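Local coordinates for DNA mismatch repair protein MutS (Thermus aquaticus, PDB 1EWQ) that recognises mismatched base pairs in DNA as part of mismatch repair, binds ATP and has a weak ATPase activity, at residues K651-N656 / H685-Y690; F547-Q552 / M574-V579; D405-A410 / R496-E501. One frame throughout, in Å; residues are numbered along the deposited sequence.

Overall arrangement
Contacts 1 and 2 sit side by side in the ATPase region, with centres about 12 Å apart. H576 of contact 2 donates to R688 O of contact 1, and D549 O of contact 2 receives Y690 OH. Contact 3 lies on the opposite side of the chain's centre, with its centre about 71 Å from theirs, on two long helices near the DNA. All three are partly buried. Contact 1 joins two helix ends, with backbone oxygens doing much of the polar work. Contact 2 combines a strand pair with a histidine-carboxylate bond. Contact 3 is a network of charged side chains over a leucine, at the start of one helix and along another.

Contact 1: residues K651-N656 / H685-Y690; sequences KEATEN and HERRAY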
loop_
_atom_site.group_PDB
_atom_site.type_symbol
_atom_site.label_atom_id
_atom_site.label_comp_id
_atom_site.label_asym_id
_atom_site.label_seq_id
_atom_site.Cartn_x
_atom_site.Cartn_y
_atom_site.Cartn_z
ATOM N N LYS C 651 -15.165 33.925 -9.477
ATOM C CA LYS C 651 -14.780 34.224 -10.845
ATOM C C LYS C 651 -15.432 33.315 -11.887
ATOM O O LYS C 651 -15.574 33.698 -13.045
ATOM C CB LYS C 651 -13.255 34.168 -10.959
ATOM C CG LYS C 651 -12.568 35.246 -10.128
ATOM C CD LYS C 651 -11.053 35.099 -10.106
ATOM C CE LYS C 651 -10.440 36.061 -9.080
ATOM N NZ LYS C 651 -8.992 35.775 -8.824
ATOM N N GLU C 652 -15.840 32.118 -11.486
ATOM C CA GLU C 652 -16.470 31.202 -12.428
ATOM C C GLU C 652 -17.984 31.115 -12.259
ATOM O O GLU C 652 -18.688 30.817 -13.216
ATOM C CB GLU C 652 -15.832 29.807 -12.320
ATOM C CG GLU C 652 -16.054 29.059 -10.998
ATOM C CD GLU C 652 -15.072 27.887 -10.795
ATOM O OE1 GLU C 652 -14.387 27.485 -11.767
ATOM O OE2 GLU C 652 -14.992 27.365 -9.658
ATOM N N ALA C 653 -18.482 31.404 -11.056
ATOM C CA ALA C 653 -19.917 31.334 -10.758
ATOM C C ALA C 653 -20.798 32.287 -11.557
ATOM O O ALA C 653 -20.496 33.471 -11.705
ATOM C CB ALA C 653 -20.151 31.561 -9.280
ATOM N N THR C 654 -21.926 31.759 -12.016
ATOM C CA THR C 654 -22.880 32.502 -12.820
ATOM C C THR C 654 -24.270 32.486 -12.164
ATOM O O THR C 654 -24.451 31.860 -11.121
ATOM C CB THR C 654 -22.919 31.858 -14.224
ATOM O OG1 THR C 654 -22.532 32.826 -15.197
ATOM C CG2 THR C 654 -24.283 31.282 -14.544
ATOM N N GLU C 655 -25.241 33.185 -12.756
ATOM C CA GLU C 655 -26.601 33.211 -12.213
ATOM C C GLU C 655 -27.247 31.832 -12.316
ATOM O O GLU C 655 -28.303 31.584 -11.732
ATOM C CB GLU C 655 -27.473 34.209 -12.976
ATOM C CG GLU C 655 -27.473 33.977 -14.491
ATOM C CD GLU C 655 -28.462 34.856 -15.232
ATOM O OE1 GLU C 655 -28.283 35.033 -16.455
ATOM O OE2 GLU C 655 -29.420 35.354 -14.599
ATOM N N ASN C 656 -26.620 30.939 -13.073
ATOM C CA ASN C 656 -27.146 29.592 -13.236
ATOM C C ASN C 656 -26.288 28.579 -12.495
ATOM O O ASN C 656 -26.373 27.374 -12.735
ATOM C CB ASN C 656 -27.220 29.241 -14.724
ATOM C CG ASN C 656 -28.147 30.172 -15.479
ATOM O OD1 ASN C 656 -29.254 30.463 -15.019
ATOM N ND2 ASN C 656 -27.704 30.650 -16.636
ATOM N N HIS C 685 -25.039 36.942 -3.814
ATOM C CA HIS C 685 -26.436 37.359 -3.874
ATOM C C HIS C 685 -26.602 38.181 -5.166
ATOM O O HIS C 685 -27.520 37.935 -5.953
ATOM C CB HIS C 685 -26.792 38.210 -2.655
ATOM C CG HIS C 685 -28.104 38.912 -2.777
ATOM N ND1 HIS C 685 -29.301 38.330 -2.411
ATOM C CD2 HIS C 685 -28.413 40.141 -3.252
ATOM C CE1 HIS C 685 -30.288 39.174 -2.651
ATOM N NE2 HIS C 685 -29.777 40.279 -3.161
ATOM N N GLU C 686 -25.701 39.145 -5.376
ATOM C CA GLU C 686 -25.712 39.983 -6.579
ATOM C C GLU C 686 -25.574 39.093 -7.819
ATOM O O GLU C 686 -26.212 39.329 -8.843
ATOM C CB GLU C 686 -24.529 40.969 -6.584
ATOM C CG GLU C 686 -24.491 41.996 -5.470
ATOM C CD GLU C 686 -23.144 42.742 -5.417
ATOM O OE1 GLU C 686 -22.728 43.286 -6.472
ATOM O OE2 GLU C 686 -22.506 42.785 -4.329
ATOM N N ARG C 687 -24.714 38.082 -7.723
ATOM C CA ARG C 687 -24.492 37.165 -8.840
ATOM C C ARG C 687 -25.779 36.434 -9.216
ATOM O O ARG C 687 -25.951 36.020 -10.358
ATOM C CB ARG C 687 -23.403 36.139 -8.484
ATOM C CG ARG C 687 -22.917 35.301 -9.665
ATOM C CD ARG C 687 -22.312 36.201 -10.747
ATOM N NE ARG C 687 -21.276 37.072 -10.199
ATOM C CZ ARG C 687 -20.019 36.697 -9.970
ATOM N NH1 ARG C 687 -19.621 35.463 -10.250
ATOM N NH2 ARG C 687 -19.160 37.559 -9.443
ATOM N N ARG C 688 -26.675 36.290 -8.244
ATOM C CA ARG C 688 -27.951 35.604 -8.424
ATOM C C ARG C 688 -27.817 34.087 -8.589
ATOM O O ARG C 688 -28.738 33.423 -9.073
ATOM C CB ARG C 688 -28.734 36.185 -9.610
ATOM C CG ARG C 688 -29.143 37.648 -9.438
ATOM C CD ARG C 688 -29.994 38.155 -10.611
ATOM N NE ARG C 688 -31.432 37.963 -10.388
ATOM C CZ ARG C 688 -32.118 36.872 -10.715
ATOM N NH1 ARG C 688 -31.508 35.846 -11.295
ATOM N NH2 ARG C 688 -33.421 36.812 -10.460
ATOM N N ALA C 689 -26.673 33.540 -8.193
ATOM C CA ALA C 689 -26.478 32.096 -8.276
ATOM C C ALA C 689 -27.325 31.469 -7.166
ATOM O O ALA C 689 -27.802 32.174 -6.278
ATOM C CB ALA C 689 -25.022 31.749 -8.067
ATOM N N TYR C 690 -27.544 30.160 -7.238
ATOM C CA TYR C 690 -28.298 29.472 -6.200
ATOM C C TYR C 690 -27.225 29.092 -5.186
ATOM O O TYR C 690 -26.423 28.178 -5.422
ATOM C CB TYR C 690 -28.968 28.205 -6.737
ATOM C CG TYR C 690 -29.959 28.405 -7.866
ATOM C CD1 TYR C 690 -29.554 28.916 -9.095
ATOM C CD2 TYR C 690 -31.297 28.015 -7.721
ATOM C CE1 TYR C 690 -30.454 29.026 -10.163
ATOM C CE2 TYR C 690 -32.203 28.120 -8.773
ATOM C CZ TYR C 690 -31.779 28.623 -9.992
ATOM O OH TYR C 690 -32.667 28.704 -11.048
#
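R687 NH1 donates to A653 O at 2.6 Å and also to L650 O, which lies just ahead of the segment. One guanidinium nitrogen therefore holds two backbone oxygens at the end of helix 638-652. Helix 670-687 ends here too, in a Schellman motif with R688 at positive phi. Strand 657-662, helix 670-687 and the parallel, neighbouring strand 690-694 form a beta-alpha-beta crossover of the P-loop NTPase fold. The R687 CG is anti to the backbone N (chi1 -169°), which lays it beside A653 O and the carbonyl carbon of T654; bends at chi2 and chi3 follow. A653 O lies near the guanidinium plane. The N-H...O angle is 146°, and the donor stands 28° from the carbonyl plane.

The turn at 653-655 packs closely on the second helix end. A689 CB comes to 3.1 Å from T654 O. E655 CA lies 3.4 Å from R687 O in a CA-H...O contact. E655 CB rests beside R688 CB, and the two side chains run side by side in the same direction. Their charged ends stay loosely paired, with E655 OE2 and R688 NH1 3.9 Å apart, a long salt bridge. The carboxylate and guanidinium planes are nearly perpendicular.

E655 O and R688 O approach to 3.3 Å. Both are acceptors and cannot bond each other. H576 ND1 donates to R688 O and more weakly to E655 O, which probably eases their repulsion. R688 N returns to H685 O within the Schellman turn, and R707 NH2 reaches the same oxygen. The side chains of A653 and A689 both pack on V659 of strand 657-662. Y690 hydrogen-bonds through OH to D549 O, while the edge of its ring offers CE1 to E655 O at 3.7 Å.

Contact 2: residues F547-Q552 / M574-V579; sequences FGDRLQ and MAHELV
D549 turns its CG anti to the backbone N (chi1 171°), and H576 turns its own CG anti to the carbonyl carbon (chi1 -62°). The carboxylate and the imidazole can then meet between the two segments, beside the strand pair. H576 NE2 donates to D549 OD2 at 2.9 Å, with an N-H...O angle of 158°. The oxygen lies in the ring plane and is met on its syn side. The two side chains cross at about a right angle, yet their flat groups are tilted only modestly.

Behind this bond the backbones form an antiparallel hydrogen-bonded pair, L551 with M574. L551 N donates to M574 O at 2.8 Å, nearly along the C=O axis. M574 N returns a bond to L551 O at 2.9 Å. The pair joins strands 551-556 and 570-574, neighbours in a mixed sheet. L551 and M574, a selenomethionine, point to the same face, with their CB atoms 4.0 Å apart. Beyond CB they part: L551 reaches P617 and F619, while M574 reaches Y690 and L692. R550 CG lies 4.3 Å from A575 CB, a looser contact.

The residues after M574 lead into strand 578-582, which runs to the predicted ATP-binding loop at 583-590. H576 sits in this link, and its ring also meets Y690. ND1 is used as well, on a backbone oxygen of segment 685-690. With one ring nitrogen donating to a carboxylate and the other to a carbonyl, the imidazole is likely to carry both protons, and the negative charge of D549 would stabilise that form.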
loop_
_atom_site.group_PDB
_atom_site.type_symbol
_atom_site.label_atom_id
_atom_site.label_comp_id
_atom_site.label_asym_id
_atom_site.label_seq_id
_atom_site.Cartn_x
_atom_site.Cartn_y
_atom_site.Cartn_z
ATOM N N PHE C 547 -37.815 19.740 -14.894
ATOM C CA PHE C 547 -36.945 20.899 -15.052
ATOM C C PHE C 547 -37.719 22.202 -15.207
ATOM O O PHE C 547 -38.712 22.260 -15.925
ATOM C CB PHE C 547 -36.016 20.695 -16.256
ATOM C CG PHE C 547 -35.167 19.462 -16.154
ATOM C CD1 PHE C 547 -35.454 18.339 -16.916
ATOM C CD2 PHE C 547 -34.103 19.414 -15.260
ATOM C CE1 PHE C 547 -34.690 17.180 -16.788
ATOM C CE2 PHE C 547 -33.331 18.265 -15.118
ATOM C CZ PHE C 547 -33.621 17.147 -15.879
ATOM N N GLY C 548 -37.243 23.236 -14.519
ATOM C CA GLY C 548 -37.861 24.553 -14.556
ATOM C C GLY C 548 -36.837 25.549 -14.031
ATOM O O GLY C 548 -35.643 25.245 -14.028
ATOM N N ASP C 549 -37.254 26.731 -13.592
ATOM C CA ASP C 549 -36.266 27.673 -13.070
ATOM C C ASP C 549 -36.240 27.674 -11.549
ATOM O O ASP C 549 -35.380 28.287 -10.922
ATOM C CB ASP C 549 -36.518 29.090 -13.589
ATOM C CG ASP C 549 -35.646 30.124 -12.890
ATOM O OD1 ASP C 549 -36.016 30.541 -11.766
ATOM O OD2 ASP C 549 -34.586 30.503 -13.451
ATOM N N ARG C 550 -37.180 26.963 -10.955
ATOM C CA ARG C 550 -37.243 26.880 -9.510
ATOM C C ARG C 550 -36.704 25.542 -9.047
ATOM O O ARG C 550 -36.901 24.519 -9.709
ATOM C CB ARG C 550 -38.690 27.022 -9.034
ATOM C CG ARG C 550 -39.133 28.445 -8.863
ATOM C CD ARG C 550 -40.648 28.592 -8.945
ATOM N NE ARG C 550 -41.060 29.954 -8.609
ATOM C CZ ARG C 550 -40.477 31.061 -9.071
ATOM N NH1 ARG C 550 -39.440 30.984 -9.904
ATOM N NH2 ARG C 550 -40.928 32.255 -8.687
ATOM N N LEU C 551 -36.000 25.552 -7.925
ATOM C CA LEU C 551 -35.517 24.309 -7.370
ATOM C C LEU C 551 -36.534 24.016 -6.281
ATOM O O LEU C 551 -36.723 24.814 -5.364
ATOM C CB LEU C 551 -34.115 24.466 -6.774
ATOM C CG LEU C 551 -33.526 23.210 -6.115
ATOM C CD1 LEU C 551 -32.001 23.265 -6.162
ATOM C CD2 LEU C 551 -34.027 23.089 -4.683
ATOM N N GLN C 552 -37.227 22.894 -6.415
ATOM C CA GLN C 552 -38.214 22.496 -5.422
ATOM C C GLN C 552 -38.080 21.013 -5.186
ATOM O O GLN C 552 -38.514 20.189 -5.996
ATOM C CB GLN C 552 -39.631 22.842 -5.881
ATOM C CG GLN C 552 -39.853 24.335 -6.013
ATOM C CD GLN C 552 -41.296 24.710 -6.311
ATOM O OE1 GLN C 552 -42.196 24.484 -5.491
ATOM N NE2 GLN C 552 -41.525 25.287 -7.485
HETATM N N MSE C 574 -35.568 26.927 -3.714
HETATM C CA MSE C 574 -34.551 27.917 -4.062
HETATM C C MSE C 574 -34.775 28.488 -5.450
HETATM O O MSE C 574 -35.080 27.755 -6.396
HETATM C CB MSE C 574 -33.166 27.279 -4.076
HETATM C CG MSE C 574 -32.475 27.161 -2.757
HETATM SE SE MSE C 574 -30.605 26.984 -3.147
HETATM C CE MSE C 574 -30.193 28.821 -3.441
ATOM N N ALA C 575 -34.566 29.790 -5.588
ATOM C CA ALA C 575 -34.745 30.440 -6.879
ATOM C C ALA C 575 -33.761 31.590 -6.987
ATOM O O ALA C 575 -34.112 32.735 -6.717
ATOM C CB ALA C 575 -36.175 30.956 -7.008
ATOM N N HIS C 576 -32.528 31.278 -7.376
ATOM C CA HIS C 576 -31.490 32.298 -7.501
ATOM C C HIS C 576 -31.423 33.044 -6.179
ATOM O O HIS C 576 -31.316 34.261 -6.155
ATOM C CB HIS C 576 -31.834 33.282 -8.628
ATOM C CG HIS C 576 -31.925 32.649 -9.982
ATOM N ND1 HIS C 576 -30.814 32.352 -10.745
ATOM C CD2 HIS C 576 -32.996 32.241 -10.704
ATOM C CE1 HIS C 576 -31.199 31.788 -11.875
ATOM N NE2 HIS C 576 -32.517 31.708 -11.874
ATOM N N GLU C 577 -31.494 32.298 -5.083
ATOM C CA GLU C 577 -31.462 32.870 -3.741
ATOM C C GLU C 577 -30.190 32.563 -2.942
ATOM O O GLU C 577 -29.480 31.595 -3.226
ATOM C CB GLU C 577 -32.679 32.370 -2.949
ATOM C CG GLU C 577 -34.014 32.897 -3.463
ATOM C CD GLU C 577 -35.215 32.151 -2.893
ATOM O OE1 GLU C 577 -35.365 30.944 -3.185
ATOM O OE2 GLU C 577 -36.010 32.780 -2.156
ATOM N N LEU C 578 -29.908 33.411 -1.956
ATOM C CA LEU C 578 -28.770 33.236 -1.060
ATOM C C LEU C 578 -29.400 32.570 0.161
ATOM O O LEU C 578 -30.081 33.226 0.950
ATOM C CB LEU C 578 -28.199 34.593 -0.656
ATOM C CG LEU C 578 -26.861 34.682 0.079
ATOM C CD1 LEU C 578 -26.970 35.788 1.106
ATOM C CD2 LEU C 578 -26.495 33.384 0.754
ATOM N N VAL C 579 -29.187 31.267 0.306
ATOM C CA VAL C 579 -29.773 30.514 1.409
ATOM C C VAL C 579 -28.783 30.253 2.531
ATOM O O VAL C 579 -27.862 29.459 2.380
ATOM C CB VAL C 579 -30.316 29.150 0.907
ATOM C CG1 VAL C 579 -30.839 28.333 2.067
ATOM C CG2 VAL C 579 -31.410 29.374 -0.120
#

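Contact 3: residues D405-A410 / R496-E501; sequences DPDLDA and RRREEE
R498 and D405 reach toward each other tip to tip, and NH1 of R498 lies 2.6 Å from OD2 of D405 in a salt bridge. This joins two nearly antiparallel helices of MutS domain III, 406-433 and 479-511. The axes of the short segments 406-410 and 496-501 come within 9.4 Å, with their N-to-C directions 155° apart. The helices flank in sequence a four-stranded antiparallel sheet, and the contact's nearest atom is about 9 Å from the bound DNA.

The aliphatic part of R498 fills the space between the helices. Its CG touches L408 CB at 3.5 Å. Its CD packs beside D407 CB, though CD lies too close to D405 OD1 in the model and this spacing is doubtful. The CG is anti to the backbone N (chi1 163°), which sets it against L408 CB; the chain then bends at chi2 and chi3. The D407 carboxylate lies near the guanidinium but well out of its plane, so only the charges attract.

The second shell fixes the far end of the arginine. R498 NH2 donates to E501 OE1 at 2.9 Å, from above the carboxylate plane, and NE adds a weak bond to the same oxygen. E505 OE2 pairs with NH2 as well. R497 NE forms a salt bridge to E501 OE2 at 3.2 Å. An alanine in place of R498 would probably leave D405 without its positive mate, free E501 OE1 of two donors and open a gap beside L408.

D405 is the N-cap of helix 406-433. Its carboxylate also accepts from L408 N, although the position of OD1 is less sure. Farther out, L408 CD1 lies 4.3 Å from E499 CB, and E499 OE2 accepts from the backbone N atoms of L399 and I400.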
loop_
_atom_site.group_PDB
_atom_site.type_symbol
_atom_site.label_atom_id
_atom_site.label_comp_id
_atom_site.label_asym_id
_atom_site.label_seq_id
_atom_site.Cartn_x
_atom_site.Cartn_y
_atom_site.Cartn_z
ATOM N N ASP C 405 -12.158 -27.576 -41.677
ATOM C CA ASP C 405 -11.161 -27.387 -42.724
ATOM C C ASP C 405 -10.616 -28.735 -43.190
ATOM O O ASP C 405 -9.944 -29.434 -42.435
ATOM C CB ASP C 405 -10.032 -26.511 -42.197
ATOM C CG ASP C 405 -8.955 -26.264 -43.230
ATOM O OD1 ASP C 405 -7.853 -26.829 -43.084
ATOM O OD2 ASP C 405 -9.212 -25.504 -44.189
ATOM N N PRO C 406 -10.890 -29.107 -44.454
ATOM C CA PRO C 406 -10.436 -30.380 -45.032
ATOM C C PRO C 406 -8.939 -30.659 -44.925
ATOM O O PRO C 406 -8.539 -31.782 -44.627
ATOM C CB PRO C 406 -10.937 -30.307 -46.477
ATOM C CG PRO C 406 -11.007 -28.831 -46.750
ATOM C CD PRO C 406 -11.549 -28.265 -45.469
ATOM N N ASP C 407 -8.115 -29.645 -45.166
ATOM C CA ASP C 407 -6.662 -29.792 -45.071
ATOM C C ASP C 407 -6.337 -30.306 -43.663
ATOM O O ASP C 407 -5.620 -31.303 -43.497
ATOM C CB ASP C 407 -5.989 -28.431 -45.299
ATOM C CG ASP C 407 -4.474 -28.533 -45.485
ATOM O OD1 ASP C 407 -3.825 -29.329 -44.768
ATOM O OD2 ASP C 407 -3.931 -27.795 -46.343
ATOM N N LEU C 408 -6.887 -29.621 -42.658
ATOM C CA LEU C 408 -6.694 -29.968 -41.246
ATOM C C LEU C 408 -7.239 -31.356 -40.892
ATOM O O LEU C 408 -6.573 -32.137 -40.208
ATOM C CB LEU C 408 -7.357 -28.909 -40.352
ATOM C CG LEU C 408 -7.330 -29.081 -38.825
ATOM C CD1 LEU C 408 -5.895 -29.237 -38.325
ATOM C CD2 LEU C 408 -7.992 -27.861 -38.176
ATOM N N ASP C 409 -8.447 -31.664 -41.353
ATOM C CA ASP C 409 -9.037 -32.969 -41.067
ATOM C C ASP C 409 -8.219 -34.097 -41.700
ATOM O O ASP C 409 -8.069 -35.170 -41.117
ATOM C CB ASP C 409 -10.478 -33.014 -41.566
ATOM C CG ASP C 409 -11.393 -32.136 -40.745
ATOM O OD1 ASP C 409 -11.439 -32.322 -39.516
ATOM O OD2 ASP C 409 -12.063 -31.262 -41.315
ATOM N N ALA C 410 -7.691 -33.852 -42.894
ATOM C CA ALA C 410 -6.875 -34.856 -43.561
ATOM C C ALA C 410 -5.666 -35.082 -42.661
ATOM O O ALA C 410 -5.258 -36.216 -42.426
ATOM C CB ALA C 410 -6.422 -34.351 -44.937
ATOM N N ARG C 496 -0.177 -28.019 -36.557
ATOM C CA ARG C 496 -0.050 -26.727 -35.885
ATOM C C ARG C 496 -0.106 -25.603 -36.913
ATOM O O ARG C 496 -0.724 -24.571 -36.673
ATOM C CB ARG C 496 1.262 -26.618 -35.105
ATOM C CG ARG C 496 1.329 -27.458 -33.844
ATOM C CD ARG C 496 2.603 -27.149 -33.063
ATOM N NE ARG C 496 3.245 -28.363 -32.568
ATOM C CZ ARG C 496 4.003 -29.169 -33.306
ATOM N NH1 ARG C 496 4.227 -28.894 -34.582
ATOM N NH2 ARG C 496 4.531 -30.256 -32.767
ATOM N N ARG C 497 0.544 -25.811 -38.056
ATOM C CA ARG C 497 0.559 -24.811 -39.118
ATOM C C ARG C 497 -0.832 -24.529 -39.656
ATOM O O ARG C 497 -1.344 -23.418 -39.527
ATOM C CB ARG C 497 1.446 -25.247 -40.290
ATOM C CG ARG C 497 1.448 -24.195 -41.397
ATOM C CD ARG C 497 2.305 -24.535 -42.598
ATOM N NE ARG C 497 2.426 -23.360 -43.462
ATOM C CZ ARG C 497 3.129 -23.317 -44.592
ATOM N NH1 ARG C 497 3.780 -24.393 -45.010
ATOM N NH2 ARG C 497 3.196 -22.189 -45.296
ATOM N N ARG C 498 -1.431 -25.539 -40.277
ATOM C CA ARG C 498 -2.767 -25.413 -40.848
ATOM C C ARG C 498 -3.773 -24.852 -39.850
ATOM O O ARG C 498 -4.592 -24.006 -40.198
ATOM C CB ARG C 498 -3.254 -26.776 -41.351
ATOM C CG ARG C 498 -4.762 -26.872 -41.598
ATOM C CD ARG C 498 -5.188 -26.345 -42.969
ATOM N NE ARG C 498 -4.829 -24.953 -43.216
ATOM C CZ ARG C 498 -5.610 -24.081 -43.847
ATOM N NH1 ARG C 498 -6.798 -24.449 -44.294
ATOM N NH2 ARG C 498 -5.198 -22.838 -44.037
ATOM N N GLU C 499 -3.711 -25.321 -38.609
ATOM C CA GLU C 499 -4.653 -24.849 -37.604
ATOM C C GLU C 499 -4.464 -23.366 -37.284
ATOM O O GLU C 499 -5.436 -22.665 -37.025
ATOM C CB GLU C 499 -4.554 -25.695 -36.334
ATOM C CG GLU C 499 -5.665 -25.400 -35.336
ATOM C CD GLU C 499 -5.847 -26.510 -34.322
ATOM O OE1 GLU C 499 -4.822 -27.038 -33.833
ATOM O OE2 GLU C 499 -7.012 -26.841 -34.005
ATOM N N GLU C 500 -3.226 -22.883 -37.302
ATOM C CA GLU C 500 -3.001 -21.470 -37.048
ATOM C C GLU C 500 -3.517 -20.691 -38.259
ATOM O O GLU C 500 -4.092 -19.609 -38.114
ATOM C CB GLU C 500 -1.518 -21.158 -36.845
ATOM C CG GLU C 500 -1.292 -19.732 -36.340
ATOM C CD GLU C 500 0.172 -19.364 -36.204
ATOM O OE1 GLU C 500 0.791 -18.989 -37.226
ATOM O OE2 GLU C 500 0.710 -19.449 -35.075
ATOM N N GLU C 501 -3.309 -21.244 -39.456
ATOM C CA GLU C 501 -3.771 -20.592 -40.681
ATOM C C GLU C 501 -5.296 -20.451 -40.636
ATOM O O GLU C 501 -5.840 -19.408 -40.989
ATOM C CB GLU C 501 -3.376 -21.399 -41.931
ATOM C CG GLU C 501 -1.881 -21.698 -42.069
ATOM C CD GLU C 501 -1.529 -22.438 -43.366
ATOM O OE1 GLU C 501 -2.301 -23.323 -43.797
ATOM O OE2 GLU C 501 -0.467 -22.142 -43.949
#